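Local coordinates for SusD superfamily protein (Bacteroides thetaiotaomicron, PDB 3MCX) that is of unknown function but, as a SusD-family protein of the outer membrane, probably captures glycans or other nutrients at the cell surface, and binds zinc ions, at residues A[381-385]-A[405-409]; A[235-239]-A[355-360]; A[218-222]-A[366-372]; A[52-56]-A[420-424]; A[241-245]-A[306-312]. One frame throughout, in Å; residues are numbered along the deposited sequence.

Interaction 1 (A[381-385]-A[405-409]); sequences LNDII and RILKE. With ZN (zinc ion), chain E.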
# COMPACT_ATOMS: atom_id res chain seq x y z
N LEU A 381 -10.23 -10.30 14.66
CA LEU A 381 -10.38 -11.10 13.44
C LEU A 381 -11.86 -11.39 13.19
O LEU A 381 -12.34 -11.25 12.07
CB LEU A 381 -9.61 -12.42 13.52
CG LEU A 381 -9.71 -13.24 12.22
CD1 LEU A 381 -9.17 -12.49 10.99
CD2 LEU A 381 -9.05 -14.65 12.41
N ASN A 382 -12.58 -11.77 14.23
CA ASN A 382 -14.00 -12.09 14.11
C ASN A 382 -14.86 -10.85 13.77
O ASN A 382 -15.88 -10.98 13.11
CB ASN A 382 -14.51 -12.83 15.33
CG ASN A 382 -14.08 -14.29 15.34
OD1 ASN A 382 -13.80 -14.86 14.27
ND2 ASN A 382 -13.98 -14.88 16.53
N ASP A 383 -14.40 -9.66 14.16
CA ASP A 383 -15.06 -8.41 13.75
C ASP A 383 -15.07 -8.25 12.24
O ASP A 383 -16.00 -7.70 11.69
CB ASP A 383 -14.39 -7.19 14.38
CG ASP A 383 -14.86 -6.94 15.80
OD1 ASP A 383 -16.08 -7.04 16.04
OD2 ASP A 383 -14.01 -6.64 16.69
N ILE A 384 -14.05 -8.74 11.58
CA ILE A 384 -14.00 -8.71 10.12
C ILE A 384 -14.83 -9.86 9.58
O ILE A 384 -15.78 -9.63 8.83
CB ILE A 384 -12.56 -8.74 9.60
CG1 ILE A 384 -11.74 -7.57 10.16
CG2 ILE A 384 -12.58 -8.75 8.07
CD1 ILE A 384 -12.29 -6.17 9.91
N ILE A 385 -14.51 -11.09 9.98
CA ILE A 385 -15.20 -12.28 9.46
C ILE A 385 -16.72 -12.12 9.57
O ILE A 385 -17.44 -12.35 8.59
CB ILE A 385 -14.71 -13.60 10.14
CG1 ILE A 385 -13.24 -13.87 9.80
CG2 ILE A 385 -15.53 -14.81 9.63
CD1 ILE A 385 -12.64 -15.06 10.62
N ARG A 405 -5.13 -18.62 9.16
CA ARG A 405 -6.49 -18.08 9.08
C ARG A 405 -6.55 -16.56 8.99
O ARG A 405 -7.35 -16.00 8.22
CB ARG A 405 -7.35 -18.59 10.21
CG ARG A 405 -8.84 -18.27 10.02
CD ARG A 405 -9.40 -18.99 8.80
NE ARG A 405 -10.80 -18.68 8.53
CZ ARG A 405 -11.23 -17.59 7.88
NH1 ARG A 405 -10.39 -16.61 7.51
NH2 ARG A 405 -12.55 -17.45 7.71
N ILE A 406 -5.67 -15.86 9.70
CA ILE A 406 -5.57 -14.43 9.61
C ILE A 406 -5.09 -14.00 8.21
O ILE A 406 -5.64 -13.07 7.59
CB ILE A 406 -4.60 -13.85 10.66
CG1 ILE A 406 -5.10 -14.13 12.08
CG2 ILE A 406 -4.43 -12.35 10.44
CD1 ILE A 406 -4.03 -13.79 13.15
N LEU A 407 -4.05 -14.67 7.73
CA LEU A 407 -3.48 -14.32 6.44
C LEU A 407 -4.45 -14.57 5.28
O LEU A 407 -4.48 -13.76 4.34
CB LEU A 407 -2.12 -15.05 6.26
CG LEU A 407 -1.05 -14.64 7.28
CD1 LEU A 407 0.30 -15.32 6.89
CD2 LEU A 407 -0.83 -13.13 7.39
N LYS A 408 -5.21 -15.67 5.35
CA LYS A 408 -6.33 -15.85 4.41
C LYS A 408 -7.33 -14.71 4.46
O LYS A 408 -7.73 -14.20 3.41
CB LYS A 408 -7.07 -17.16 4.67
CG LYS A 408 -6.35 -18.43 4.21
CD LYS A 408 -7.26 -19.65 4.35
CE LYS A 408 -6.72 -20.92 3.72
NZ LYS A 408 -7.73 -22.04 3.74
N GLU A 409 -7.73 -14.28 5.64
CA GLU A 409 -8.69 -13.18 5.74
C GLU A 409 -8.12 -11.90 5.16
O GLU A 409 -8.84 -11.15 4.48
CB GLU A 409 -9.12 -12.98 7.19
CG GLU A 409 -10.42 -12.21 7.33
CD GLU A 409 -11.59 -12.91 6.70
OE1 GLU A 409 -11.57 -14.15 6.55
OE2 GLU A 409 -12.56 -12.20 6.39
ZN ZN E . -16.98 -6.31 17.71
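Two helices whose segment axes come no closer than 11.1 Å must bridge the gap with long side chains, and rotamers show how. L381, with a t chi1 and p chi2, reaches across to put CD2 4.0 Å from I406 CG1, while its CD1 lies 3.8 Å from E409 CB. One turn later I385, in the extended m, t form, brings CG1 to 3.6 Å from E409 CD and lays CD1 over one face of the R405 guanidinium, 3.8 Å from NH2. The arginine runs along its own helix toward its C-terminal end: with both residues at t, p for chi1 and chi2, R405 NH1 meets E409 OE1 at 2.9 Å in an i to i+4 salt bridge. The other oxygen of E409 pairs with R309, so two arginines share the buried carboxylate, which lies against I385 and against I384, whose CG2 is 3.8 Å from E409 OE2 while CD1 leads away. D383 points out of the contact and binds zinc, OD1 to ZN being 2.0 Å. The segments cross at 40°; helices 374-385 and 403-414 belong to the helical SusD fold, and helix 356-370 packs on both, L361 against L381 and L368 against I406.

Interaction 2 (A[235-239]-A[355-360]); sequences RYQLY and RLSEVY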
# COMPACT_ATOMS: atom_id res chain seq x y z
N ARG A 235 -15.63 7.92 15.13
CA ARG A 235 -15.37 8.66 13.90
C ARG A 235 -15.27 7.74 12.69
O ARG A 235 -15.43 8.19 11.53
CB ARG A 235 -14.09 9.50 14.04
CG ARG A 235 -14.19 10.64 15.02
CD ARG A 235 -12.88 11.37 15.10
NE ARG A 235 -12.89 12.48 16.04
CZ ARG A 235 -12.35 12.47 17.26
NH1 ARG A 235 -11.80 11.37 17.77
NH2 ARG A 235 -12.37 13.58 18.00
N TYR A 236 -14.98 6.46 12.94
CA TYR A 236 -14.80 5.44 11.89
C TYR A 236 -15.55 4.19 12.30
O TYR A 236 -15.70 3.92 13.50
CB TYR A 236 -13.30 5.09 11.68
CG TYR A 236 -12.47 6.33 11.43
CD1 TYR A 236 -12.46 6.93 10.19
CD2 TYR A 236 -11.77 6.96 12.47
CE1 TYR A 236 -11.76 8.10 9.96
CE2 TYR A 236 -11.04 8.12 12.23
CZ TYR A 236 -11.04 8.69 10.99
OH TYR A 236 -10.36 9.87 10.76
N GLN A 237 -16.06 3.45 11.31
CA GLN A 237 -16.91 2.27 11.53
C GLN A 237 -16.58 1.22 10.48
O GLN A 237 -16.46 1.56 9.30
CB GLN A 237 -18.41 2.61 11.33
CG GLN A 237 -19.12 3.30 12.45
CD GLN A 237 -20.61 3.41 12.18
OE1 GLN A 237 -21.15 2.81 11.23
NE2 GLN A 237 -21.30 4.18 13.02
N LEU A 238 -16.47 -0.05 10.88
CA LEU A 238 -16.34 -1.15 9.92
C LEU A 238 -17.60 -1.23 9.04
O LEU A 238 -18.73 -1.00 9.51
CB LEU A 238 -16.12 -2.49 10.66
CG LEU A 238 -14.77 -2.65 11.34
CD1 LEU A 238 -14.79 -3.94 12.13
CD2 LEU A 238 -13.59 -2.64 10.35
N TYR A 239 -17.40 -1.55 7.77
CA TYR A 239 -18.54 -1.76 6.85
C TYR A 239 -19.33 -2.98 7.25
O TYR A 239 -18.76 -4.03 7.57
CB TYR A 239 -18.09 -1.91 5.39
CG TYR A 239 -17.28 -0.70 4.92
CD1 TYR A 239 -17.73 0.60 5.18
CD2 TYR A 239 -16.10 -0.86 4.25
CE1 TYR A 239 -16.99 1.69 4.77
CE2 TYR A 239 -15.32 0.23 3.86
CZ TYR A 239 -15.81 1.51 4.12
OH TYR A 239 -15.08 2.63 3.80
N ARG A 355 -7.29 1.88 5.75
CA ARG A 355 -8.64 1.85 6.29
C ARG A 355 -8.77 0.90 7.48
O ARG A 355 -7.89 0.09 7.79
CB ARG A 355 -9.65 1.52 5.20
CG ARG A 355 -9.57 0.16 4.64
CD ARG A 355 -10.62 -0.03 3.54
NE ARG A 355 -10.48 -1.31 2.84
CZ ARG A 355 -11.07 -2.47 3.14
NH1 ARG A 355 -12.03 -2.57 4.06
NH2 ARG A 355 -10.76 -3.55 2.45
N LEU A 356 -9.89 1.04 8.17
CA LEU A 356 -10.07 0.42 9.46
C LEU A 356 -9.94 -1.11 9.40
O LEU A 356 -9.44 -1.69 10.36
CB LEU A 356 -11.41 0.85 10.04
CG LEU A 356 -11.66 0.62 11.53
CD1 LEU A 356 -10.58 1.30 12.40
CD2 LEU A 356 -13.08 1.03 11.94
N SER A 357 -10.42 -1.78 8.35
CA SER A 357 -10.31 -3.25 8.32
C SER A 357 -8.84 -3.69 8.46
O SER A 357 -8.56 -4.70 9.13
CB SER A 357 -10.88 -3.87 7.04
OG SER A 357 -12.30 -3.88 7.03
N GLU A 358 -7.91 -2.95 7.84
CA GLU A 358 -6.50 -3.33 7.93
C GLU A 358 -6.04 -3.21 9.37
O GLU A 358 -5.24 -4.03 9.84
CB GLU A 358 -5.59 -2.49 7.03
CG GLU A 358 -4.14 -2.86 7.19
CD GLU A 358 -3.18 -1.98 6.41
OE1 GLU A 358 -3.62 -1.34 5.45
OE2 GLU A 358 -1.99 -1.93 6.77
N VAL A 359 -6.52 -2.19 10.05
CA VAL A 359 -6.11 -1.93 11.44
C VAL A 359 -6.57 -3.08 12.34
O VAL A 359 -5.80 -3.56 13.17
CB VAL A 359 -6.64 -0.56 11.95
CG1 VAL A 359 -6.30 -0.37 13.41
CG2 VAL A 359 -6.08 0.60 11.11
N TYR A 360 -7.81 -3.54 12.18
CA TYR A 360 -8.29 -4.70 12.93
C TYR A 360 -7.45 -5.95 12.62
O TYR A 360 -7.12 -6.71 13.53
CB TYR A 360 -9.78 -4.97 12.63
CG TYR A 360 -10.77 -4.16 13.43
CD1 TYR A 360 -10.95 -2.79 13.23
CD2 TYR A 360 -11.53 -4.77 14.42
CE1 TYR A 360 -11.86 -2.07 13.98
CE2 TYR A 360 -12.45 -4.07 15.17
CZ TYR A 360 -12.60 -2.71 14.97
OH TYR A 360 -13.53 -2.03 15.77
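This is an apolar contact in which an extended loop lies across the first turn of a helix: 235-239, between helix 218-231 and strand 256-260, packs on the start of helix 356-370, where R355 holds the N-cap position. L238 makes most of the contact. Its CD1 sits over the Y360 ring, 3.8 Å from the centroid and 10° off the normal, a clean CH-pi contact, while its CD2 comes 4.0 Å from L356 CG and 3.8 Å from S357 OG. L356 CD2 in turn packs against the loop backbone, 3.7 Å from L238 N, and against Y236 CB at 4.1 Å. Leucine and tyrosine one turn apart on the helix thus form the seat for a single loop leucine. Polar ends are satisfied by other partners: R355 forms salt bridges with E255, E413 and E417, and S357 OG also bonds to E255. I384 of helix 374-385 touches L238, S357 and Y360, while helix 218-231 packs on L356 through V228 and on Y360 through I229.

Interaction 3 (A[218-222]-A[366-372]); sequences YQKAY and AGLKKGT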
# COMPACT_ATOMS: atom_id res chain seq x y z
N TYR A 218 5.63 -6.56 17.48
CA TYR A 218 4.21 -6.92 17.62
C TYR A 218 3.49 -6.15 18.71
O TYR A 218 2.36 -5.71 18.49
CB TYR A 218 4.02 -8.44 17.78
CG TYR A 218 4.66 -9.22 16.66
CD1 TYR A 218 4.23 -9.07 15.36
CD2 TYR A 218 5.70 -10.11 16.92
CE1 TYR A 218 4.85 -9.79 14.30
CE2 TYR A 218 6.31 -10.82 15.90
CZ TYR A 218 5.89 -10.66 14.63
OH TYR A 218 6.51 -11.38 13.61
N GLN A 219 4.09 -6.01 19.90
CA GLN A 219 3.44 -5.22 20.95
C GLN A 219 3.21 -3.76 20.48
O GLN A 219 2.14 -3.20 20.73
CB GLN A 219 4.24 -5.24 22.23
CG GLN A 219 3.54 -4.56 23.39
CD GLN A 219 2.23 -5.23 23.76
OE1 GLN A 219 2.18 -6.44 23.99
NE2 GLN A 219 1.16 -4.44 23.84
N LYS A 220 4.22 -3.12 19.88
CA LYS A 220 4.04 -1.73 19.40
C LYS A 220 2.97 -1.64 18.32
O LYS A 220 2.20 -0.68 18.28
CB LYS A 220 5.36 -1.15 18.88
CG LYS A 220 6.42 -1.05 19.96
CD LYS A 220 7.77 -0.75 19.37
CE LYS A 220 8.74 -0.43 20.46
NZ LYS A 220 8.28 0.75 21.25
N ALA A 221 2.94 -2.63 17.42
CA ALA A 221 1.90 -2.68 16.40
C ALA A 221 0.53 -2.79 17.06
O ALA A 221 -0.44 -2.12 16.63
CB ALA A 221 2.14 -3.85 15.42
N TYR A 222 0.44 -3.66 18.04
CA TYR A 222 -0.82 -3.88 18.76
C TYR A 222 -1.29 -2.62 19.47
O TYR A 222 -2.48 -2.28 19.45
CB TYR A 222 -0.70 -5.04 19.77
CG TYR A 222 -2.02 -5.60 20.25
CD1 TYR A 222 -2.73 -6.51 19.47
CD2 TYR A 222 -2.57 -5.22 21.46
CE1 TYR A 222 -3.94 -7.02 19.88
CE2 TYR A 222 -3.78 -5.75 21.89
CZ TYR A 222 -4.47 -6.63 21.07
OH TYR A 222 -5.67 -7.16 21.47
N ALA A 366 -0.80 -9.09 15.14
CA ALA A 366 0.15 -8.70 16.17
C ALA A 366 -0.14 -9.42 17.48
O ALA A 366 0.79 -9.84 18.17
CB ALA A 366 0.17 -7.19 16.36
N GLY A 367 -1.41 -9.58 17.83
CA GLY A 367 -1.79 -10.25 19.06
C GLY A 367 -1.39 -11.73 19.05
O GLY A 367 -0.79 -12.24 19.99
N LEU A 368 -1.74 -12.42 17.97
CA LEU A 368 -1.41 -13.82 17.85
C LEU A 368 0.10 -14.03 17.90
O LEU A 368 0.57 -14.88 18.61
CB LEU A 368 -1.99 -14.42 16.57
CG LEU A 368 -1.82 -15.93 16.44
CD1 LEU A 368 -2.53 -16.68 17.54
CD2 LEU A 368 -2.33 -16.38 15.09
N LYS A 369 0.84 -13.20 17.17
CA LYS A 369 2.31 -13.32 17.12
C LYS A 369 2.97 -13.04 18.46
O LYS A 369 3.93 -13.72 18.84
CB LYS A 369 2.89 -12.42 16.03
CG LYS A 369 2.62 -12.89 14.59
CD LYS A 369 3.24 -14.25 14.25
CE LYS A 369 4.75 -14.27 14.33
NZ LYS A 369 5.30 -15.66 14.13
N LYS A 370 2.44 -12.08 19.23
CA LYS A 370 3.08 -11.73 20.51
C LYS A 370 2.70 -12.68 21.64
O LYS A 370 3.37 -12.76 22.66
CB LYS A 370 2.80 -10.27 20.89
CG LYS A 370 1.41 -10.00 21.48
CD LYS A 370 1.06 -8.50 21.40
CE LYS A 370 -0.20 -8.15 22.20
NZ LYS A 370 -0.02 -8.14 23.67
N GLY A 371 1.59 -13.41 21.46
CA GLY A 371 1.21 -14.47 22.39
C GLY A 371 0.48 -14.05 23.65
O GLY A 371 0.30 -14.85 24.56
N THR A 372 0.08 -12.78 23.70
CA THR A 372 -0.75 -12.25 24.77
C THR A 372 -1.84 -11.39 24.16
O THR A 372 -1.76 -11.02 23.01
CB THR A 372 0.04 -11.42 25.80
OG1 THR A 372 0.73 -10.35 25.17
CG2 THR A 372 1.05 -12.32 26.57
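A366 is the apolar centre: its CB lies 3.4 Å from Y218 O, 4.0 Å from A221 CB and 4.1 Å from Y222 CB, and so presses against the first turn of helix 218-231. The small residue lets the backbones approach, with the CA atoms of Y218 and A366 only 4.7 Å apart. G367 serves the same end, its N lying 3.7 Å from Y222 CD1, where a side chain would be tight. The segments run nearly antiparallel, at 151° with axes 8.6 Å apart, as is common in the antiparallel helix packing of TPR-like folds, the clan to which the SusD family belongs. Outward, two lysines cover two rings. K369 CB stands 3.5 Å from the Y218 centroid, 2° off the normal, and K370 CE lies 4.0 Å from the Y222 centroid, with NZ in a cation-pi contact at 4.9 Å. At the polar edge, where G371 follows the helix with positive phi, K370 NZ donates to Q219 OE1 and T372 OG1, both at 2.8 Å, and forms a salt bridge with D373; Y222 OH bonds to E376.

Interaction 4 (A[52-56]-A[420-424]); sequences RAADV and VFYDY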
# COMPACT_ATOMS: atom_id res chain seq x y z
N ARG A 52 3.03 -8.57 -6.89
CA ARG A 52 4.20 -9.30 -6.43
C ARG A 52 3.84 -10.56 -5.64
O ARG A 52 4.71 -11.41 -5.38
CB ARG A 52 5.11 -8.39 -5.58
CG ARG A 52 5.70 -7.23 -6.33
CD ARG A 52 6.89 -7.63 -7.15
NE ARG A 52 8.11 -7.64 -6.33
CZ ARG A 52 9.33 -7.78 -6.82
NH1 ARG A 52 9.51 -8.04 -8.10
NH2 ARG A 52 10.38 -7.64 -6.01
N ALA A 53 2.56 -10.70 -5.25
CA ALA A 53 2.08 -11.85 -4.49
C ALA A 53 1.38 -12.81 -5.47
O ALA A 53 1.88 -13.00 -6.59
CB ALA A 53 1.19 -11.43 -3.28
N ALA A 54 0.33 -13.51 -5.05
CA ALA A 54 -0.24 -14.61 -5.84
C ALA A 54 -1.67 -14.44 -6.31
O ALA A 54 -2.17 -15.32 -7.05
CB ALA A 54 -0.13 -15.94 -5.04
N ASP A 55 -2.33 -13.38 -5.83
CA ASP A 55 -3.76 -13.17 -6.02
C ASP A 55 -4.11 -12.25 -7.18
O ASP A 55 -5.22 -12.35 -7.73
CB ASP A 55 -4.39 -12.65 -4.73
CG ASP A 55 -4.39 -13.69 -3.64
OD1 ASP A 55 -4.66 -14.88 -3.95
OD2 ASP A 55 -4.14 -13.32 -2.47
N VAL A 56 -3.22 -11.30 -7.48
CA VAL A 56 -3.41 -10.34 -8.57
C VAL A 56 -2.23 -10.55 -9.50
O VAL A 56 -1.07 -10.52 -9.07
CB VAL A 56 -3.48 -8.90 -8.08
CG1 VAL A 56 -3.57 -7.96 -9.27
CG2 VAL A 56 -4.66 -8.67 -7.12
N VAL A 420 -0.73 -7.13 0.51
CA VAL A 420 -0.62 -8.57 0.68
C VAL A 420 0.78 -9.16 0.49
O VAL A 420 1.16 -10.09 1.21
CB VAL A 420 -1.70 -9.30 -0.17
CG1 VAL A 420 -1.37 -10.77 -0.45
CG2 VAL A 420 -3.05 -9.13 0.53
N PHE A 421 1.57 -8.63 -0.43
CA PHE A 421 2.96 -9.09 -0.58
C PHE A 421 3.71 -9.14 0.76
O PHE A 421 4.39 -10.11 1.08
CB PHE A 421 3.64 -8.09 -1.52
CG PHE A 421 5.09 -8.37 -1.87
CD1 PHE A 421 5.57 -9.63 -2.14
CD2 PHE A 421 5.97 -7.29 -2.05
CE1 PHE A 421 6.86 -9.82 -2.55
CE2 PHE A 421 7.26 -7.49 -2.43
CZ PHE A 421 7.70 -8.73 -2.69
N TYR A 422 3.57 -8.06 1.50
CA TYR A 422 4.29 -7.91 2.78
C TYR A 422 3.83 -8.91 3.83
O TYR A 422 4.61 -9.32 4.69
CB TYR A 422 4.16 -6.45 3.25
CG TYR A 422 4.66 -5.53 2.19
CD1 TYR A 422 6.03 -5.51 1.85
CD2 TYR A 422 3.77 -4.79 1.41
CE1 TYR A 422 6.51 -4.73 0.86
CE2 TYR A 422 4.27 -3.99 0.35
CZ TYR A 422 5.62 -3.98 0.09
OH TYR A 422 6.13 -3.21 -0.95
N ASP A 423 2.57 -9.35 3.73
CA ASP A 423 2.06 -10.44 4.60
C ASP A 423 2.92 -11.69 4.49
O ASP A 423 3.20 -12.35 5.49
CB ASP A 423 0.62 -10.83 4.24
CG ASP A 423 -0.37 -9.70 4.38
OD1 ASP A 423 -0.03 -8.55 4.73
OD2 ASP A 423 -1.58 -10.00 4.17
N TYR A 424 3.32 -12.04 3.27
CA TYR A 424 4.17 -13.19 3.08
C TYR A 424 5.57 -12.88 3.61
O TYR A 424 6.14 -13.67 4.36
CB TYR A 424 4.29 -13.55 1.60
CG TYR A 424 3.04 -14.13 0.99
CD1 TYR A 424 2.06 -13.29 0.50
CD2 TYR A 424 2.86 -15.51 0.87
CE1 TYR A 424 0.90 -13.83 -0.07
CE2 TYR A 424 1.72 -16.03 0.31
CZ TYR A 424 0.76 -15.17 -0.20
OH TYR A 424 -0.39 -15.70 -0.77
O HOH W 1 -1.27 -13.72 -2.65
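R52 lays its CB over the face of the F421 ring, 3.5 Å from the centroid and only 6° off the ring normal, a CH-pi contact made by the aliphatic root of the arginine rather than by its charge. The side chain then bends, with chi1, chi2 and chi3 all m, and its guanidinium goes on to the backbone carbonyls of Y71 and R456 and a cation-pi contact with Y74. A53 is the next residue to dock. Its CB points at helix 420-426 and finds three surfaces there: V420 CG1 at 3.9 Å, F421 CA at 4.0 Å and Y424 CE1 at 4.0 Å. Because alanine is short, the two backbones come close, the CA atoms of A53 and F421 being 4.9 Å apart. The join is between distant parts of the SusD-family chain, since 52-56 follows helix 44-51 near the N-terminus. Beyond the apolar patch, one water ties the edge together: it accepts from A54 N and lies 2.9 Å from that atom, from D55 OD2 (a weak bond) and from Y424 OH. D55 also makes a salt bridge with R411 of helix 403-414. The chemistry implies a division: direct contact is mainly apolar, and A54 N, D55 and Y424 OH are linked through one water, while the guanidinium of R52 finds carbonyls and the Y74 ring, and D55 finds R411.

Interaction 5 (A[241-245]-A[306-312]); sequences YEEYP and KDVRHCL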
# COMPACT_ATOMS: atom_id res chain seq x y z
N TYR A 241 -22.05 -6.07 6.26
CA TYR A 241 -22.23 -6.97 5.13
C TYR A 241 -23.14 -6.32 4.07
O TYR A 241 -22.89 -6.42 2.86
CB TYR A 241 -22.84 -8.27 5.65
CG TYR A 241 -22.98 -9.38 4.65
CD1 TYR A 241 -24.04 -9.42 3.77
CD2 TYR A 241 -22.07 -10.41 4.61
CE1 TYR A 241 -24.17 -10.46 2.86
CE2 TYR A 241 -22.19 -11.45 3.72
CZ TYR A 241 -23.23 -11.47 2.85
OH TYR A 241 -23.31 -12.51 1.95
N GLU A 242 -24.17 -5.64 4.57
CA GLU A 242 -25.19 -5.02 3.72
C GLU A 242 -24.61 -3.86 2.91
O GLU A 242 -24.93 -3.69 1.74
CB GLU A 242 -26.36 -4.57 4.57
CG GLU A 242 -27.15 -5.74 5.13
CD GLU A 242 -26.60 -6.38 6.45
OE1 GLU A 242 -25.54 -5.98 7.06
OE2 GLU A 242 -27.32 -7.34 6.88
N GLU A 243 -23.74 -3.07 3.54
CA GLU A 243 -23.08 -1.86 2.98
C GLU A 243 -21.98 -2.19 1.99
O GLU A 243 -21.64 -1.40 1.09
CB GLU A 243 -22.41 -1.02 4.12
CG GLU A 243 -23.39 -0.25 5.02
CD GLU A 243 -22.79 0.25 6.36
OE1 GLU A 243 -21.73 -0.22 6.83
OE2 GLU A 243 -23.44 1.12 6.99
N TYR A 244 -21.30 -3.31 2.24
CA TYR A 244 -20.01 -3.58 1.63
C TYR A 244 -19.98 -3.45 0.11
O TYR A 244 -19.04 -2.88 -0.40
CB TYR A 244 -19.49 -4.95 2.03
CG TYR A 244 -17.98 -5.14 1.84
CD1 TYR A 244 -17.09 -4.76 2.84
CD2 TYR A 244 -17.46 -5.71 0.70
CE1 TYR A 244 -15.75 -4.96 2.71
CE2 TYR A 244 -16.11 -5.91 0.55
CZ TYR A 244 -15.24 -5.55 1.56
OH TYR A 244 -13.89 -5.80 1.38
N PRO A 245 -20.98 -3.95 -0.60
CA PRO A 245 -20.87 -3.83 -2.07
C PRO A 245 -20.92 -2.39 -2.61
O PRO A 245 -20.36 -2.11 -3.68
CB PRO A 245 -22.09 -4.61 -2.59
CG PRO A 245 -22.49 -5.52 -1.44
CD PRO A 245 -22.15 -4.76 -0.18
N LYS A 306 -20.73 -17.75 0.83
CA LYS A 306 -21.57 -16.71 1.45
C LYS A 306 -20.80 -15.39 1.66
O LYS A 306 -21.34 -14.43 2.23
CB LYS A 306 -22.08 -17.19 2.83
CG LYS A 306 -22.83 -18.53 2.80
CD LYS A 306 -24.03 -18.47 1.93
CE LYS A 306 -24.87 -19.73 2.13
NZ LYS A 306 -26.06 -19.74 1.24
N ASP A 307 -19.55 -15.36 1.24
CA ASP A 307 -18.68 -14.21 1.44
C ASP A 307 -19.19 -13.02 0.59
O ASP A 307 -19.35 -13.12 -0.63
CB ASP A 307 -17.26 -14.60 1.06
CG ASP A 307 -16.23 -13.63 1.56
OD1 ASP A 307 -16.39 -12.38 1.40
OD2 ASP A 307 -15.18 -14.10 2.07
N VAL A 308 -19.43 -11.88 1.23
CA VAL A 308 -19.89 -10.69 0.49
C VAL A 308 -18.87 -10.22 -0.55
O VAL A 308 -19.25 -9.59 -1.53
CB VAL A 308 -20.21 -9.53 1.46
CG1 VAL A 308 -18.97 -8.95 2.10
CG2 VAL A 308 -21.08 -8.42 0.76
N ARG A 309 -17.58 -10.53 -0.37
CA ARG A 309 -16.52 -10.04 -1.27
C ARG A 309 -16.59 -10.66 -2.68
O ARG A 309 -15.94 -10.15 -3.59
CB ARG A 309 -15.16 -10.22 -0.58
CG ARG A 309 -15.04 -9.26 0.59
CD ARG A 309 -13.95 -9.61 1.58
NE ARG A 309 -14.22 -10.86 2.29
CZ ARG A 309 -13.65 -11.22 3.43
NH1 ARG A 309 -12.81 -10.40 4.07
NH2 ARG A 309 -13.91 -12.40 3.94
N HIS A 310 -17.42 -11.68 -2.86
CA HIS A 310 -17.72 -12.14 -4.21
C HIS A 310 -18.30 -11.03 -5.06
O HIS A 310 -18.18 -11.08 -6.28
CB HIS A 310 -18.67 -13.33 -4.23
CG HIS A 310 -18.06 -14.58 -3.71
ND1 HIS A 310 -17.14 -15.32 -4.42
CD2 HIS A 310 -18.21 -15.21 -2.52
CE1 HIS A 310 -16.74 -16.35 -3.68
NE2 HIS A 310 -17.39 -16.31 -2.53
N CYS A 311 -18.91 -10.03 -4.45
CA CYS A 311 -19.47 -8.89 -5.19
C CYS A 311 -18.44 -8.09 -5.95
O CYS A 311 -18.78 -7.33 -6.83
CB CYS A 311 -20.21 -7.93 -4.23
SG CYS A 311 -19.19 -6.88 -3.13
N LEU A 312 -17.17 -8.20 -5.56
CA LEU A 312 -16.08 -7.43 -6.16
C LEU A 312 -15.36 -8.16 -7.29
O LEU A 312 -14.41 -7.62 -7.85
CB LEU A 312 -15.04 -7.10 -5.08
CG LEU A 312 -15.53 -6.14 -4.00
CD1 LEU A 312 -14.51 -6.08 -2.88
CD2 LEU A 312 -15.86 -4.77 -4.55
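Most unusual here is that both sides pack without classical helix or strand: 241-245 has helical backbone angles but lacks the regular bonds, and 308-312 is a 3-10 segment. The latter is preceded by an Asx turn, in which D307 OD1 accepts from R309 N at 2.8 Å; the same carboxylate grips the R309 side chain, OD1 to NE and OD2 to NH2 both at 2.8 Å. V308 lies at the centre of the contact. Its CB lies over the Y241 ring, 3.8 Å from the centroid, its CG1 is 3.8 Å from Y244 CD2 and its CG2 is 3.9 Å from P245 CG. One 3-10 turn on, C311 SG packs on P245 CB at 3.7 Å, and L312 CD1 reaches Y244 CE2 at 3.8 Å. The Y244 hydroxyl bonds to E413, and R309 pairs with E409 and E413, joining these loops of the SusD-family protein to helix 403-414. The direct polar link between the segments lies at the edge of the contact, where Y241 OH donates to K306 O at 2.8 Å.

How the interactions relate
Helix 356-370 is shared by interactions 2 and 3, whose nearest atoms are still about 7 Å apart, and it also meets interaction 1: I384 CD1 lies 3.7 Å from S357 OG, and I406 CD1 3.7 Å from L368 CD2. The loop 235-239 adds L238 CD2, 3.8 Å from I384 CD1. Interaction 5 joins interaction 1 through the salt bridge of E409 OE2 with R309 NH2, at 2.8 Å, and touches interaction 2 where Y239 CB is 4.0 Å from Y244 CD1. Interaction 4, enclosing the rest along the chain, reaches interaction 1 at L407 CD2 and D423 CB, 4.2 Å apart. Zinc lies at the margin: D383 binds one ion, and the nearest side-chain atom of Y360 is about 6 Å from the same ion.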